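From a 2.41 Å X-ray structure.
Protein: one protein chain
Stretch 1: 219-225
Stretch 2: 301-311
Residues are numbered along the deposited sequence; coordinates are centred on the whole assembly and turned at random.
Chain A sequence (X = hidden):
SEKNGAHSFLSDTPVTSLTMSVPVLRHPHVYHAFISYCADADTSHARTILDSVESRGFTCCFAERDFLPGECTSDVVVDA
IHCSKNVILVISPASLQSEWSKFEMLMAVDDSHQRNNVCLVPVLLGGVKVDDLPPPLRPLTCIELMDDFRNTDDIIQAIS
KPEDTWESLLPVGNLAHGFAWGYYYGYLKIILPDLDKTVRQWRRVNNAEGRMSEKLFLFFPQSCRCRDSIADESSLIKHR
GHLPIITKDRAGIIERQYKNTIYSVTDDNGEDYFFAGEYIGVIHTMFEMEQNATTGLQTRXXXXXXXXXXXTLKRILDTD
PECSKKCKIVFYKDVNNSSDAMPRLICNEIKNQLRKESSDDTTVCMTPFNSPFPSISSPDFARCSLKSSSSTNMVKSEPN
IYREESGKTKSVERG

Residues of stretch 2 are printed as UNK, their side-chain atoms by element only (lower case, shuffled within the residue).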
# COMPACT_ATOMS: atom_id res chain seq x y z
N PHE A 219 -5.52 -13.67 13.18
CA PHE A 219 -6.69 -13.04 13.77
C PHE A 219 -6.84 -11.61 13.26
O PHE A 219 -5.87 -10.83 13.27
CB PHE A 219 -6.62 -13.08 15.29
CG PHE A 219 -6.80 -14.47 15.84
CD1 PHE A 219 -8.07 -14.96 16.13
CD2 PHE A 219 -5.71 -15.30 16.04
CE1 PHE A 219 -8.24 -16.24 16.62
CE2 PHE A 219 -5.88 -16.58 16.53
CZ PHE A 219 -7.14 -17.05 16.82
N PHE A 220 -8.05 -11.28 12.82
CA PHE A 220 -8.35 -10.03 12.13
C PHE A 220 -9.57 -9.42 12.81
O PHE A 220 -10.70 -9.56 12.33
CB PHE A 220 -8.60 -10.29 10.64
CG PHE A 220 -8.55 -9.06 9.76
CD1 PHE A 220 -9.05 -7.84 10.19
CD2 PHE A 220 -8.02 -9.14 8.48
CE1 PHE A 220 -9.00 -6.72 9.37
CE2 PHE A 220 -7.98 -8.04 7.65
CZ PHE A 220 -8.47 -6.82 8.10
N PRO A 221 -9.38 -8.74 13.94
CA PRO A 221 -10.50 -8.04 14.58
C PRO A 221 -10.97 -6.88 13.71
O PRO A 221 -10.17 -6.16 13.12
CB PRO A 221 -9.90 -7.54 15.90
CG PRO A 221 -8.43 -7.43 15.62
CD PRO A 221 -8.12 -8.57 14.69
N GLN A 222 -12.30 -6.71 13.65
CA GLN A 222 -12.86 -5.70 12.76
C GLN A 222 -12.40 -4.29 13.13
O GLN A 222 -12.27 -3.43 12.25
CB GLN A 222 -14.39 -5.77 12.77
CG GLN A 222 -15.05 -4.76 11.84
CD GLN A 222 -16.56 -4.90 11.81
OE1 GLN A 222 -17.13 -5.75 12.49
NE2 GLN A 222 -17.22 -4.05 11.03
N SER A 223 -12.17 -4.03 14.41
CA SER A 223 -11.70 -2.71 14.80
C SER A 223 -10.25 -2.48 14.41
O SER A 223 -9.77 -1.34 14.51
CB SER A 223 -11.85 -2.49 16.30
OG SER A 223 -10.83 -3.18 17.00
N CYS A 224 -9.54 -3.53 13.99
CA CYS A 224 -8.12 -3.55 13.66
C CYS A 224 -7.23 -3.32 14.88
O CYS A 224 -6.01 -3.18 14.72
CB CYS A 224 -7.78 -2.53 12.57
SG CYS A 224 -8.75 -2.79 11.06
N ARG A 225 -7.80 -3.29 16.08
CA ARG A 225 -6.99 -3.20 17.30
C ARG A 225 -6.35 -4.54 17.58
O ARG A 225 -7.04 -5.54 17.80
CB ARG A 225 -7.86 -2.78 18.48
CG ARG A 225 -8.19 -1.31 18.53
CD ARG A 225 -9.09 -0.99 19.71
NE ARG A 225 -10.34 -1.75 19.68
CZ ARG A 225 -11.22 -1.78 20.68
NH1 ARG A 225 -10.99 -1.09 21.79
NH2 ARG A 225 -12.32 -2.51 20.57
N UNK A 301 -13.82 4.28 6.18
CA UNK A 301 -12.67 3.93 5.35
C UNK A 301 -11.81 2.87 6.02
O UNK A 301 -11.19 2.06 5.32
c UNK A 301 -13.00 7.35 5.41
c UNK A 301 -11.83 5.16 5.03
o UNK A 301 -14.22 7.44 5.68
o UNK A 301 -12.11 8.05 5.93
c UNK A 301 -12.60 6.30 4.39
N UNK A 302 -11.76 2.86 7.35
CA UNK A 302 -11.02 1.80 8.04
C UNK A 302 -11.58 0.43 7.67
O UNK A 302 -10.83 -0.52 7.44
c UNK A 302 -11.06 2.02 9.55
n UNK A 302 -11.50 0.89 13.93
c UNK A 302 -10.22 1.01 10.32
c UNK A 302 -10.23 1.24 11.82
c UNK A 302 -11.55 0.83 12.44
N UNK A 303 -12.91 0.32 7.58
CA UNK A 303 -13.52 -0.95 7.20
C UNK A 303 -13.27 -1.26 5.73
O UNK A 303 -12.96 -2.41 5.38
c UNK A 303 -15.97 -0.57 11.66
c UNK A 303 -14.52 -1.33 9.93
c UNK A 303 -16.82 -0.03 10.72
c UNK A 303 -16.51 -0.14 9.38
c UNK A 303 -14.82 -1.22 11.27
o UNK A 303 -16.26 -0.47 13.00
c UNK A 303 -15.36 -0.80 8.96
c UNK A 303 -15.02 -0.92 7.49
N UNK A 304 -13.41 -0.26 4.86
CA UNK A 304 -13.22 -0.48 3.42
C UNK A 304 -11.77 -0.86 3.13
O UNK A 304 -11.50 -1.84 2.42
c UNK A 304 -13.16 0.66 1.19
c UNK A 304 -13.65 0.76 2.63
c UNK A 304 -15.16 0.91 2.67
N UNK A 305 -10.82 -0.09 3.66
CA UNK A 305 -9.40 -0.39 3.48
C UNK A 305 -9.06 -1.79 3.98
O UNK A 305 -8.32 -2.53 3.33
o UNK A 305 -7.05 1.41 1.95
c UNK A 305 -7.64 2.34 2.51
c UNK A 305 -8.54 0.65 4.19
n UNK A 305 -7.45 3.61 2.20
c UNK A 305 -8.63 2.06 3.63
N UNK A 306 -9.61 -2.17 5.14
CA UNK A 306 -9.24 -3.45 5.73
C UNK A 306 -9.86 -4.63 4.98
O UNK A 306 -9.30 -5.74 5.02
o UNK A 306 -11.03 -3.28 7.37
c UNK A 306 -9.64 -3.49 7.21
N UNK A 307 -11.00 -4.44 4.31
CA UNK A 307 -11.56 -5.51 3.48
C UNK A 307 -10.84 -5.61 2.14
O UNK A 307 -10.74 -6.71 1.58
c UNK A 307 -13.90 -5.45 4.53
c UNK A 307 -13.84 -8.21 4.73
s UNK A 307 -13.31 -6.77 5.61
c UNK A 307 -13.06 -5.31 3.26
N UNK A 308 -10.37 -4.49 1.59
CA UNK A 308 -9.51 -4.55 0.42
C UNK A 308 -8.20 -5.26 0.74
O UNK A 308 -7.74 -6.11 -0.03
c UNK A 308 -10.14 -1.04 -1.08
c UNK A 308 -10.40 -2.51 -0.85
n UNK A 308 -12.17 1.34 -2.98
n UNK A 308 -11.14 -0.43 -1.94
c UNK A 308 -11.22 0.87 -2.18
c UNK A 308 -9.24 -3.14 -0.11
n UNK A 308 -10.36 1.70 -1.62
N UNK A 309 -7.60 -4.92 1.88
CA UNK A 309 -6.41 -5.63 2.34
C UNK A 309 -6.70 -7.12 2.49
O UNK A 309 -5.94 -7.97 2.03
c UNK A 309 -5.91 -5.04 3.66
c UNK A 309 -4.97 -5.96 4.41
c UNK A 309 -2.81 -7.02 4.65
c UNK A 309 -5.38 -6.60 5.57
c UNK A 309 -4.53 -7.44 6.26
c UNK A 309 -3.24 -7.65 5.80
c UNK A 309 -3.67 -6.18 3.95
N UNK A 310 -7.82 -7.44 3.15
CA UNK A 310 -8.21 -8.83 3.37
C UNK A 310 -8.36 -9.57 2.04
O UNK A 310 -7.89 -10.70 1.89
c UNK A 310 -10.09 -10.21 4.47
c UNK A 310 -11.35 -10.56 4.01
c UNK A 310 -9.40 -11.14 5.23
c UNK A 310 -11.20 -12.69 5.03
c UNK A 310 -9.94 -12.38 5.51
c UNK A 310 -11.90 -11.79 4.28
o UNK A 310 -11.74 -13.93 5.30
c UNK A 310 -9.51 -8.85 4.18
N UNK A 311 -9.00 -8.92 1.07
CA UNK A 311 -9.19 -9.54 -0.24
C UNK A 311 -7.87 -9.69 -1.00
O UNK A 311 -7.63 -10.72 -1.63
c UNK A 311 -10.19 -8.71 -1.04
c UNK A 311 -11.56 -8.16 -3.04
c UNK A 311 -10.48 -9.08 -2.49
c UNK A 311 -10.90 -10.54 -2.60
O HOH W 1 -12.43 -4.05 9.33

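Position 301 has five side-chain atoms: three carbons in a row, the third carrying two oxygens. It does not reach stretch 1. This is Glu301.

Position 302 has four carbons in a row ending in a nitrogen. The chain points toward stretch 1, and its nitrogen lies 2.9 Å from Ser223 O. A terminal nitrogen on four carbons is lysine, Lys302. Its NZ donates a hydrogen bond to that carbonyl, and its CG packs 4.1 Å from Cys224 SG.

Position 303 has one carbon, then a six-carbon ring bearing an oxygen. The ring lies beside Gln222, whose NE2 sits over one face. This is Tyr303. Its CE1 is 3.5 Å from Gln222 O and 3.6 Å from Gln222 CG.

Position 304 has three carbons, one carrying the other two. It is out of reach of stretch 1. This is Val304.

Position 305 has three carbons, the third carrying one oxygen and one nitrogen. It makes no contact here; its polar end is bonded elsewhere in the structure. This is Gln305.

Position 306 has one carbon and one oxygen. The carbon is 3.6 Å from Phe220 CZ and 4.0 Å from Cys224 SG. This is Ser306. A water donates to Ser306 OG at 2.5 Å and to Gln222 O at 3.0 Å, bridging the stretches.

Position 307 is unbranched: two carbons, a sulfur, one carbon. It makes no contact within 4.5 Å. The sulfur within the chain marks Met307.

Position 308 has three carbons, a nitrogen, then a carbon carrying two more nitrogens. That guanidinium group identifies Arg308, which is out of reach.

Position 309 has one carbon and a six-carbon ring without oxygen. Phe220 CE2 lies at the ring edge, near its plane. This is Phe309; its CD2 is 3.6 Å from Phe220 CE2.

Position 310 has one carbon and a six-carbon ring bearing an oxygen. The first carbon lies 3.9 Å from Phe220 CE2. This is Tyr310.

Position 311 has four carbons, forked at the second. It is out of reach. This is Leu311.

The contact has an apolar part and a polar part. Phe220 points toward the helix and packs against Ser306, Phe309 and Tyr310; its CZ is 3.4 Å from Ser306 O. The turn from Pro221 to Cys224 brings Ser223 O to Lys302 NZ, giving the direct hydrogen bond between the stretches. Gln222 lies against Tyr303, while Cys224 SG packs on Lys302 and Ser306.

Stretch 2 (301-311) EKYVQSMRFYL
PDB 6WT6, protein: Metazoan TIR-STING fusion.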